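PDB 1L3I: probable cobalt-precorrin-6B C(15)-methyltransferase (decarboxylating) from Methanothermobacter thermautotrophicus, which probably catalyses the S-adenosylmethionine-dependent methylation of cobalt-precorrin-6B at C-15, followed by decarboxylation at C-12, giving cobalt-precorrin-7. Local coordinates for residues D102-G107 and R118-K123; E93-I98 and Q114-I119; E145-L150 and A180-G185. All blocks are in the same frame, centred on the assembly; numbering follows the deposited sequence.

Interaction 1: residues D102-G107 and R118-K123. With SAH (S-adenosyl-L-homocysteine), chain G.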
loop_
_atom_site.group_PDB
_atom_site.type_symbol
_atom_site.label_atom_id
_atom_site.label_comp_id
_atom_site.label_asym_id
_atom_site.label_seq_id
_atom_site.Cartn_x
_atom_site.Cartn_y
_atom_site.Cartn_z
ATOM N N ASP A 102 -1.643 19.354 26.381
ATOM C CA ASP A 102 -0.386 18.654 26.195
ATOM C C ASP A 102 -0.466 17.867 24.893
ATOM O O ASP A 102 0.545 17.676 24.215
ATOM C CB ASP A 102 -0.150 17.696 27.350
ATOM C CG ASP A 102 -0.004 18.414 28.674
ATOM O OD1 ASP A 102 1.012 19.128 28.841
ATOM O OD2 ASP A 102 -0.905 18.292 29.538
ATOM N N ILE A 103 -1.675 17.411 24.564
ATOM C CA ILE A 103 -1.918 16.627 23.368
ATOM C C ILE A 103 -3.138 17.155 22.618
ATOM O O ILE A 103 -4.177 17.439 23.212
ATOM C CB ILE A 103 -2.177 15.143 23.722
ATOM C CG1 ILE A 103 -0.974 14.539 24.440
ATOM C CG2 ILE A 103 -2.511 14.336 22.478
ATOM C CD1 ILE A 103 -1.287 13.221 25.108
ATOM N N ALA A 104 -3.009 17.274 21.305
ATOM C CA ALA A 104 -4.100 17.719 20.456
ATOM C C ALA A 104 -4.185 16.804 19.229
ATOM O O ALA A 104 -3.226 16.684 18.452
ATOM C CB ALA A 104 -3.881 19.156 20.017
ATOM N N VAL A 105 -5.317 16.119 19.093
ATOM C CA VAL A 105 -5.576 15.239 17.952
ATOM C C VAL A 105 -6.718 15.866 17.155
ATOM O O VAL A 105 -7.805 16.146 17.698
ATOM C CB VAL A 105 -5.990 13.818 18.384
ATOM C CG1 VAL A 105 -6.355 12.960 17.141
ATOM C CG2 VAL A 105 -4.862 13.183 19.207
ATOM N N VAL A 106 -6.459 16.153 15.889
ATOM C CA VAL A 106 -7.484 16.738 15.047
ATOM C C VAL A 106 -8.044 15.633 14.166
ATOM O O VAL A 106 -7.420 15.251 13.176
ATOM C CB VAL A 106 -6.928 17.891 14.174
ATOM C CG1 VAL A 106 -8.070 18.587 13.444
ATOM C CG2 VAL A 106 -6.177 18.878 15.045
ATOM N N GLY A 107 -9.205 15.111 14.554
ATOM C CA GLY A 107 -9.850 14.042 13.806
ATOM C C GLY A 107 -10.755 14.514 12.681
ATOM O O GLY A 107 -11.199 13.696 11.871
ATOM N N ARG A 118 -3.907 27.064 14.318
ATOM C CA ARG A 118 -3.369 28.305 14.882
ATOM C C ARG A 118 -3.765 28.418 16.343
ATOM O O ARG A 118 -2.944 28.780 17.169
ATOM C CB ARG A 118 -3.914 29.524 14.154
ATOM C CG ARG A 118 -3.228 29.869 12.854
ATOM C CD ARG A 118 -3.830 31.147 12.325
ATOM N NE ARG A 118 -3.400 31.487 10.985
ATOM C CZ ARG A 118 -4.231 31.803 9.996
ATOM N NH1 ARG A 118 -5.552 31.805 10.196
ATOM N NH2 ARG A 118 -3.753 32.171 8.803
ATOM N N ILE A 119 -5.034 28.132 16.636
ATOM C CA ILE A 119 -5.555 28.163 18.008
ATOM C C ILE A 119 -4.871 27.096 18.858
ATOM O O ILE A 119 -4.476 27.371 19.983
ATOM C CB ILE A 119 -7.107 27.949 18.057
ATOM C CG1 ILE A 119 -7.835 29.091 17.335
ATOM C CG2 ILE A 119 -7.595 27.782 19.492
ATOM C CD1 ILE A 119 -9.323 28.846 17.123
ATOM N N ILE A 120 -4.761 25.870 18.344
ATOM C CA ILE A 120 -4.105 24.806 19.111
ATOM C C ILE A 120 -2.678 25.246 19.448
ATOM O O ILE A 120 -2.191 24.977 20.531
ATOM C CB ILE A 120 -4.078 23.425 18.363
ATOM C CG1 ILE A 120 -5.476 22.788 18.339
ATOM C CG2 ILE A 120 -3.096 22.472 19.048
ATOM C CD1 ILE A 120 -5.562 21.495 17.550
ATOM N N LYS A 121 -2.015 25.937 18.526
ATOM C CA LYS A 121 -0.661 26.394 18.812
ATOM C C LYS A 121 -0.726 27.309 20.042
ATOM O O LYS A 121 -0.071 27.019 21.029
ATOM C CB LYS A 121 -0.021 27.135 17.635
ATOM C CG LYS A 121 1.415 27.510 17.914
ATOM C CD LYS A 121 1.941 28.503 16.909
ATOM C CE LYS A 121 3.345 28.978 17.321
ATOM N NZ LYS A 121 3.960 29.881 16.282
ATOM N N ASP A 122 -1.613 28.318 20.019
ATOM C CA ASP A 122 -1.802 29.298 21.125
ATOM C C ASP A 122 -2.061 28.710 22.528
ATOM O O ASP A 122 -1.939 29.427 23.530
ATOM C CB ASP A 122 -2.978 30.267 20.853
ATOM C CG ASP A 122 -2.712 31.278 19.729
ATOM O OD1 ASP A 122 -1.817 31.136 18.882
ATOM O OD2 ASP A 122 -3.488 32.239 19.655
ATOM N N LYS A 123 -2.441 27.432 22.594
ATOM C CA LYS A 123 -2.730 26.796 23.877
ATOM C C LYS A 123 -1.888 25.572 24.165
ATOM O O LYS A 123 -2.172 24.849 25.128
ATOM C CB LYS A 123 -4.186 26.334 23.907
ATOM C CG LYS A 123 -5.169 27.218 23.172
ATOM C CD LYS A 123 -6.567 26.996 23.724
ATOM C CE LYS A 123 -6.621 27.351 25.204
ATOM N NZ LYS A 123 -7.957 27.901 25.495
HETATM N N SAH G . -11.662 9.890 15.003
HETATM C CA SAH G . -13.076 9.593 15.260
HETATM C CB SAH G . -13.959 9.908 14.023
HETATM C CG SAH G . -13.904 11.404 13.603
HETATM S SD SAH G . -14.920 11.883 12.199
HETATM C C SAH G . -13.205 8.127 15.650
HETATM O O SAH G . -12.157 7.460 15.704
HETATM O OXT SAH G . -14.337 7.674 15.916
HETATM C "C5'" SAH G . -14.602 13.627 12.091
HETATM C "C4'" SAH G . -15.470 14.435 12.990
HETATM O "O4'" SAH G . -15.083 15.798 12.734
HETATM C "C3'" SAH G . -17.053 14.354 12.719
HETATM O "O3'" SAH G . -17.907 13.790 13.766
HETATM C "C2'" SAH G . -17.334 15.835 12.375
HETATM O "O2'" SAH G . -18.650 16.347 12.634
HETATM C "C1'" SAH G . -16.213 16.529 13.116
HETATM N N9 SAH G . -15.832 17.885 12.744
HETATM C C8 SAH G . -15.389 18.338 11.477
HETATM N N7 SAH G . -15.114 19.608 11.501
HETATM C C5 SAH G . -15.391 20.033 12.820
HETATM C C6 SAH G . -15.302 21.273 13.477
HETATM N N6 SAH G . -14.880 22.378 12.851
HETATM N N1 SAH G . -15.644 21.360 14.793
HETATM C C2 SAH G . -16.058 20.255 15.401
HETATM N N3 SAH G . -16.184 19.040 14.896
HETATM C C4 SAH G . -15.835 18.982 13.595
#

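Interaction 2: residues E93-I98 and Q114-I119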
loop_
_atom_site.group_PDB
_atom_site.type_symbol
_atom_site.label_atom_id
_atom_site.label_comp_id
_atom_site.label_asym_id
_atom_site.label_seq_id
_atom_site.Cartn_x
_atom_site.Cartn_y
_atom_site.Cartn_z
ATOM N N GLU A 93 -14.524 27.869 18.382
ATOM C CA GLU A 93 -15.276 28.431 19.503
ATOM C C GLU A 93 -15.002 27.623 20.761
ATOM O O GLU A 93 -14.688 28.190 21.814
ATOM C CB GLU A 93 -16.793 28.432 19.200
ATOM C CG GLU A 93 -17.763 28.374 20.425
ATOM C CD GLU A 93 -18.154 26.936 20.846
ATOM O OE1 GLU A 93 -18.570 26.140 19.962
ATOM O OE2 GLU A 93 -18.053 26.598 22.060
ATOM N N ALA A 94 -15.116 26.299 20.630
ATOM C CA ALA A 94 -14.928 25.351 21.729
ATOM C C ALA A 94 -13.505 25.335 22.261
ATOM O O ALA A 94 -13.295 25.286 23.478
ATOM C CB ALA A 94 -15.330 23.965 21.286
ATOM N N LEU A 95 -12.536 25.372 21.348
ATOM C CA LEU A 95 -11.113 25.346 21.708
ATOM C C LEU A 95 -10.710 26.519 22.592
ATOM O O LEU A 95 -9.840 26.377 23.445
ATOM C CB LEU A 95 -10.228 25.324 20.455
ATOM C CG LEU A 95 -10.008 23.991 19.746
ATOM C CD1 LEU A 95 -9.395 24.274 18.394
ATOM C CD2 LEU A 95 -9.121 23.066 20.582
ATOM N N CYS A 96 -11.356 27.664 22.397
ATOM C CA CYS A 96 -11.061 28.857 23.184
ATOM C C CYS A 96 -11.507 28.771 24.652
ATOM O O CYS A 96 -11.002 29.519 25.492
ATOM C CB CYS A 96 -11.695 30.093 22.549
ATOM S SG CYS A 96 -10.930 30.680 21.046
ATOM N N LYS A 97 -12.438 27.862 24.954
ATOM C CA LYS A 97 -12.954 27.703 26.313
ATOM C C LYS A 97 -12.183 26.720 27.197
ATOM O O LYS A 97 -12.369 26.696 28.419
ATOM C CB LYS A 97 -14.410 27.261 26.277
ATOM C CG LYS A 97 -15.322 28.126 25.446
ATOM C CD LYS A 97 -16.742 27.590 25.541
ATOM C CE LYS A 97 -17.694 28.329 24.607
ATOM N NZ LYS A 97 -19.104 27.939 24.894
ATOM N N ILE A 98 -11.321 25.914 26.593
ATOM C CA ILE A 98 -10.582 24.918 27.353
ATOM C C ILE A 98 -9.209 25.421 27.821
ATOM O O ILE A 98 -8.723 26.446 27.361
ATOM C CB ILE A 98 -10.432 23.596 26.534
ATOM C CG1 ILE A 98 -9.443 23.760 25.387
ATOM C CG2 ILE A 98 -11.767 23.194 25.955
ATOM C CD1 ILE A 98 -9.103 22.453 24.682
ATOM N N GLN A 114 -6.835 25.334 9.266
ATOM C CA GLN A 114 -5.868 26.392 9.530
ATOM C C GLN A 114 -6.163 27.135 10.831
ATOM O O GLN A 114 -5.272 27.327 11.661
ATOM C CB GLN A 114 -5.867 27.357 8.359
ATOM C CG GLN A 114 -4.825 28.434 8.438
ATOM C CD GLN A 114 -4.862 29.315 7.217
ATOM O OE1 GLN A 114 -5.781 30.131 7.048
ATOM N NE2 GLN A 114 -3.874 29.148 6.341
ATOM N N GLU A 115 -7.422 27.523 11.005
ATOM C CA GLU A 115 -7.872 28.250 12.194
ATOM C C GLU A 115 -7.688 27.397 13.447
ATOM O O GLU A 115 -7.169 27.872 14.461
ATOM C CB GLU A 115 -9.347 28.613 12.029
ATOM C CG GLU A 115 -9.932 29.461 13.126
ATOM C CD GLU A 115 -11.403 29.789 12.893
ATOM O OE1 GLU A 115 -11.964 29.373 11.847
ATOM O OE2 GLU A 115 -12.000 30.472 13.764
ATOM N N ILE A 116 -8.158 26.148 13.361
ATOM C CA ILE A 116 -8.096 25.154 14.426
ATOM C C ILE A 116 -6.655 24.960 14.861
ATOM O O ILE A 116 -6.368 24.948 16.056
ATOM C CB ILE A 116 -8.668 23.797 13.930
ATOM C CG1 ILE A 116 -10.179 23.898 13.749
ATOM C CG2 ILE A 116 -8.328 22.653 14.892
ATOM C CD1 ILE A 116 -10.774 22.664 13.096
ATOM N N LEU A 117 -5.746 24.841 13.896
ATOM C CA LEU A 117 -4.333 24.651 14.221
ATOM C C LEU A 117 -3.698 25.875 14.890
ATOM O O LEU A 117 -3.062 25.741 15.934
ATOM C CB LEU A 117 -3.531 24.232 12.985
ATOM C CG LEU A 117 -3.722 22.805 12.480
ATOM C CD1 LEU A 117 -2.820 22.633 11.281
ATOM C CD2 LEU A 117 -3.413 21.772 13.564
ATOM N N ARG A 118 -3.907 27.064 14.318
ATOM C CA ARG A 118 -3.369 28.305 14.882
ATOM C C ARG A 118 -3.765 28.418 16.343
ATOM O O ARG A 118 -2.944 28.780 17.169
ATOM C CB ARG A 118 -3.914 29.524 14.154
ATOM C CG ARG A 118 -3.228 29.869 12.854
ATOM C CD ARG A 118 -3.830 31.147 12.325
ATOM N NE ARG A 118 -3.400 31.487 10.985
ATOM C CZ ARG A 118 -4.231 31.803 9.996
ATOM N NH1 ARG A 118 -5.552 31.805 10.196
ATOM N NH2 ARG A 118 -3.753 32.171 8.803
ATOM N N ILE A 119 -5.034 28.132 16.636
ATOM C CA ILE A 119 -5.555 28.163 18.008
ATOM C C ILE A 119 -4.871 27.096 18.858
ATOM O O ILE A 119 -4.476 27.371 19.983
ATOM C CB ILE A 119 -7.107 27.949 18.057
ATOM C CG1 ILE A 119 -7.835 29.091 17.335
ATOM C CG2 ILE A 119 -7.595 27.782 19.492
ATOM C CD1 ILE A 119 -9.323 28.846 17.123
#

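Interaction 3: residues E145-L150 and A180-G185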
loop_
_atom_site.group_PDB
_atom_site.type_symbol
_atom_site.label_atom_id
_atom_site.label_comp_id
_atom_site.label_asym_id
_atom_site.label_seq_id
_atom_site.Cartn_x
_atom_site.Cartn_y
_atom_site.Cartn_z
ATOM N N GLU A 145 1.793 22.514 5.421
ATOM C CA GLU A 145 2.079 23.936 5.224
ATOM C C GLU A 145 1.757 24.716 6.502
ATOM O O GLU A 145 2.619 25.381 7.064
ATOM C CB GLU A 145 1.283 24.506 4.022
ATOM C CG GLU A 145 1.590 26.005 3.706
ATOM C CD GLU A 145 1.036 26.500 2.357
ATOM O OE1 GLU A 145 -0.211 26.517 2.176
ATOM O OE2 GLU A 145 1.852 26.901 1.484
ATOM N N CYS A 146 0.535 24.576 6.996
ATOM C CA CYS A 146 0.130 25.277 8.202
ATOM C C CYS A 146 1.042 25.033 9.381
ATOM O O CYS A 146 1.508 25.982 9.994
ATOM C CB CYS A 146 -1.293 24.912 8.577
ATOM S SG CYS A 146 -2.481 25.725 7.506
ATOM N N LEU A 147 1.325 23.770 9.681
ATOM C CA LEU A 147 2.181 23.469 10.807
ATOM C C LEU A 147 3.600 23.984 10.623
ATOM O O LEU A 147 4.231 24.384 11.597
ATOM C CB LEU A 147 2.164 21.982 11.125
ATOM C CG LEU A 147 0.919 21.507 11.878
ATOM C CD1 LEU A 147 0.866 20.000 11.890
ATOM C CD2 LEU A 147 0.931 22.057 13.292
ATOM N N ARG A 148 4.102 23.995 9.390
ATOM C CA ARG A 148 5.450 24.523 9.136
ATOM C C ARG A 148 5.433 26.018 9.401
ATOM O O ARG A 148 6.296 26.546 10.097
ATOM C CB ARG A 148 5.894 24.303 7.688
ATOM C CG ARG A 148 6.882 23.171 7.525
ATOM C CD ARG A 148 7.183 22.933 6.072
ATOM N NE ARG A 148 7.418 21.513 5.788
ATOM C CZ ARG A 148 8.068 21.071 4.719
ATOM N NH1 ARG A 148 8.556 21.938 3.829
ATOM N NH2 ARG A 148 8.259 19.769 4.551
ATOM N N ASP A 149 4.411 26.671 8.855
ATOM C CA ASP A 149 4.219 28.104 8.985
ATOM C C ASP A 149 4.074 28.558 10.433
ATOM O O ASP A 149 4.346 29.714 10.756
ATOM C CB ASP A 149 3.012 28.553 8.167
ATOM C CG ASP A 149 3.207 28.379 6.674
ATOM O OD1 ASP A 149 4.308 27.926 6.247
ATOM O OD2 ASP A 149 2.265 28.702 5.914
ATOM N N LEU A 150 3.637 27.653 11.302
ATOM C CA LEU A 150 3.475 27.988 12.711
ATOM C C LEU A 150 4.756 27.676 13.465
ATOM O O LEU A 150 4.795 27.745 14.691
ATOM C CB LEU A 150 2.282 27.250 13.312
ATOM C CG LEU A 150 0.921 27.583 12.715
ATOM C CD1 LEU A 150 -0.152 26.730 13.374
ATOM C CD2 LEU A 150 0.609 29.070 12.871
ATOM N N ALA A 180 -3.376 9.315 6.502
ATOM C CA ALA A 180 -2.084 9.909 6.816
ATOM C C ALA A 180 -2.147 10.595 8.190
ATOM O O ALA A 180 -3.199 11.099 8.612
ATOM C CB ALA A 180 -1.687 10.924 5.739
ATOM N N LEU A 181 -1.036 10.547 8.913
ATOM C CA LEU A 181 -0.947 11.190 10.211
ATOM C C LEU A 181 0.137 12.250 10.096
ATOM O O LEU A 181 1.291 11.930 9.780
ATOM C CB LEU A 181 -0.579 10.201 11.326
ATOM C CG LEU A 181 -1.574 9.080 11.633
ATOM C CD1 LEU A 181 -1.025 8.239 12.763
ATOM C CD2 LEU A 181 -2.934 9.643 11.997
ATOM N N ILE A 182 -0.269 13.518 10.203
ATOM C CA ILE A 182 0.654 14.643 10.142
ATOM C C ILE A 182 0.882 15.038 11.608
ATOM O O ILE A 182 -0.062 15.412 12.312
ATOM C CB ILE A 182 0.070 15.820 9.306
ATOM C CG1 ILE A 182 -0.117 15.394 7.853
ATOM C CG2 ILE A 182 0.992 17.035 9.371
ATOM C CD1 ILE A 182 -1.362 14.617 7.592
ATOM N N TYR A 183 2.119 14.936 12.084
ATOM C CA TYR A 183 2.403 15.241 13.478
ATOM C C TYR A 183 3.610 16.150 13.686
ATOM O O TYR A 183 4.540 16.172 12.871
ATOM C CB TYR A 183 2.532 13.942 14.281
ATOM C CG TYR A 183 3.610 13.008 13.776
ATOM C CD1 TYR A 183 4.859 12.976 14.400
ATOM C CD2 TYR A 183 3.425 12.240 12.625
ATOM C CE1 TYR A 183 5.893 12.194 13.902
ATOM C CE2 TYR A 183 4.456 11.461 12.118
ATOM C CZ TYR A 183 5.689 11.459 12.751
ATOM O OH TYR A 183 6.736 10.733 12.229
ATOM N N THR A 184 3.584 16.878 14.805
ATOM C CA THR A 184 4.624 17.846 15.169
ATOM C C THR A 184 5.831 17.337 15.964
ATOM O O THR A 184 5.850 16.193 16.448
ATOM C CB THR A 184 4.010 19.073 15.907
ATOM O OG1 THR A 184 3.376 18.645 17.116
ATOM C CG2 THR A 184 2.967 19.770 15.032
ATOM N N GLY A 185 6.810 18.242 16.119
ATOM C CA GLY A 185 8.071 17.984 16.820
ATOM C C GLY A 185 8.096 17.546 18.280
ATOM O O GLY A 185 7.057 17.252 18.885
#

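Interaction 1: residues D102-G107 and R118-K123
With its first torsion at -73°, Ile-120 holds CG2 anti to the backbone N and starts CG1 beside that N; chi2 (176°) then stretches the CG1 arm out, so CG2 and CD1 reach strand residues Ala-104 and Val-106 as two separate methyls. Val-106, at chi1 -173°, turns CG2 to the helix. The pair of segments belongs to a beta-alpha-beta crossover of the Rossmann-like methyltransferase domain: strand 101-106 leads into helix 113-122, which packs on one face of the sheet before the chain enters the neighbouring parallel strand 128-134. One helical side chain spans two strand positions. The branch methyl CG2 of Ile-120 sits against CB of Ala-104 at 3.5 Å, the short alanine admitting the helix closely, and CD1 of Ile-120 also approaches that CB at 3.8 Å. Further along the strand, CD1 meets CG2 of Val-106 at 3.7 Å, the two side chains crossing obliquely. All three residues are buried, and the contact between the segments is wholly apolar. Ile-130 and Val-132 of strand 128-134 extend the same layer beneath the helix, touching Ile-120 and Val-106 respectively.

Polar groups are engaged at the margins. Lys-123, near the C-terminal end of the helix, gives NZ to the carbonyls of Leu-95 and Ile-98, and its backbone N bonds to Ile-120 O at 3.2 Å. Near the start of the strand, Asp-102 OD2 accepts the backbone N of Val-36, tying this corner to the adjoining strand 36-40. At the opposite end the chain leaves the strand at Gly-107, in the pocket of the bound S-adenosyl-L-homocysteine, where the carbonyl O of Gly-107 lies 3.4 Å from C5' of the ligand.

Interaction 2: residues E93-I98 and Q114-I119
Leu-95 and Ile-119 bring helix 91-95 and helix 113-122 to their closest CA approach in the two segments, 7.2 Å from CA to CA. The contact is carried by Leu-95, whose CB rests on CG2 of Ile-119 at 3.7 Å. Leu-95 has chi1 near -81°, which sets CG beside its own backbone N and sends CD1 on to Ile-116, one turn before Ile-119 on the partner helix; there CD1 lies 4.0 Å from CG2 of Ile-116, the two side chains meeting at about a right angle, and 3.9 Å from the carbonyl O of Ile-116.

In the Rossmann-like fold, helices 91-95 and 113-122 cover the same face of the central sheet: Leu-95 also touches Val-38, Val-40 and Ile-61, and Ile-116 touches Val-40. The seam runs up to the cofactor site. Ile-116 packs on Ala-91, a residue that binds S-adenosylmethionine, and its CD1 comes within 4.1 Å of N6 of the bound S-adenosyl-L-homocysteine.

Two contacts stay within a segment. Lys-97 NZ pairs with Glu-93 OE2 at 3.3 Å in a salt bridge, and CG of Gln-114 sits 3.7 Å above the plane of the Arg-118 guanidinium, over its centre.

Interaction 3: residues E145-L150 and A180-G185
Leu-147 reaches from the helix to two strand-side residues, and its apolar contacts make up the whole junction. Its CD2 presses on CG2 of Thr-184 at 3.5 Å and its CD1 lies 3.8 Å from the same methyl, so the isopropyl fork of Leu-147 holds the threonine methyl against both prongs. CD1 also meets CG2 of Ile-182 at 3.9 Å, in a slanting approach, while CG1 of Ile-182 runs off from the leucine. Leu-117, Phe-152 and Val-154 touch Leu-147 too. An alanine here would take away both prongs and is likely to open a gap beside the methyls of Thr-184 and Ile-182.

Helix 137-149 packs on the C-terminal part of the sheet, to which strand 170-183 belongs; the 3-2-1-4-5-7-6 strand order is that of class I methyltransferases. Strand 170-183 is the seventh in chain order, inserted antiparallel between 128-134 and 155-167, and helix 19-29 covers the other face through Leu-181 and Tyr-183.

Among the polar bonds, Thr-184 at chi1 61° turns OG1 away from the leucine to accept the backbone N of Ile-130, while CG2 is left facing the helix. On the helix, Asp-149 N bonds to Glu-145 O at 2.8 Å; Leu-150 then leaves helical geometry, and its carbonyl O accepts NZ of Lys-121.

Overall arrangement
Interactions 1 and 2 share helix 113-122, with centres 7 Å apart: one side of the helix lies on strand 101-106, another against helix 91-95, and CG1 of Ile-120 packs 4.2 Å from CD1 of Leu-95. Interaction 3 follows later in the chain, 11 Å from interaction 1 and 16 Å from interaction 2, centre to centre; interactions 1 and 3 reach the same sheet. Helix 137-149 of interaction 3 packs against helix 113-122, which interactions 1 and 2 use, through Leu-117 on Cys-146. A continuous row of helices thus runs from the cofactor site, which interactions 1 and 2 border, to the C-terminal strands, where the side chain of Ile-182 is about 14 Å from the ligand.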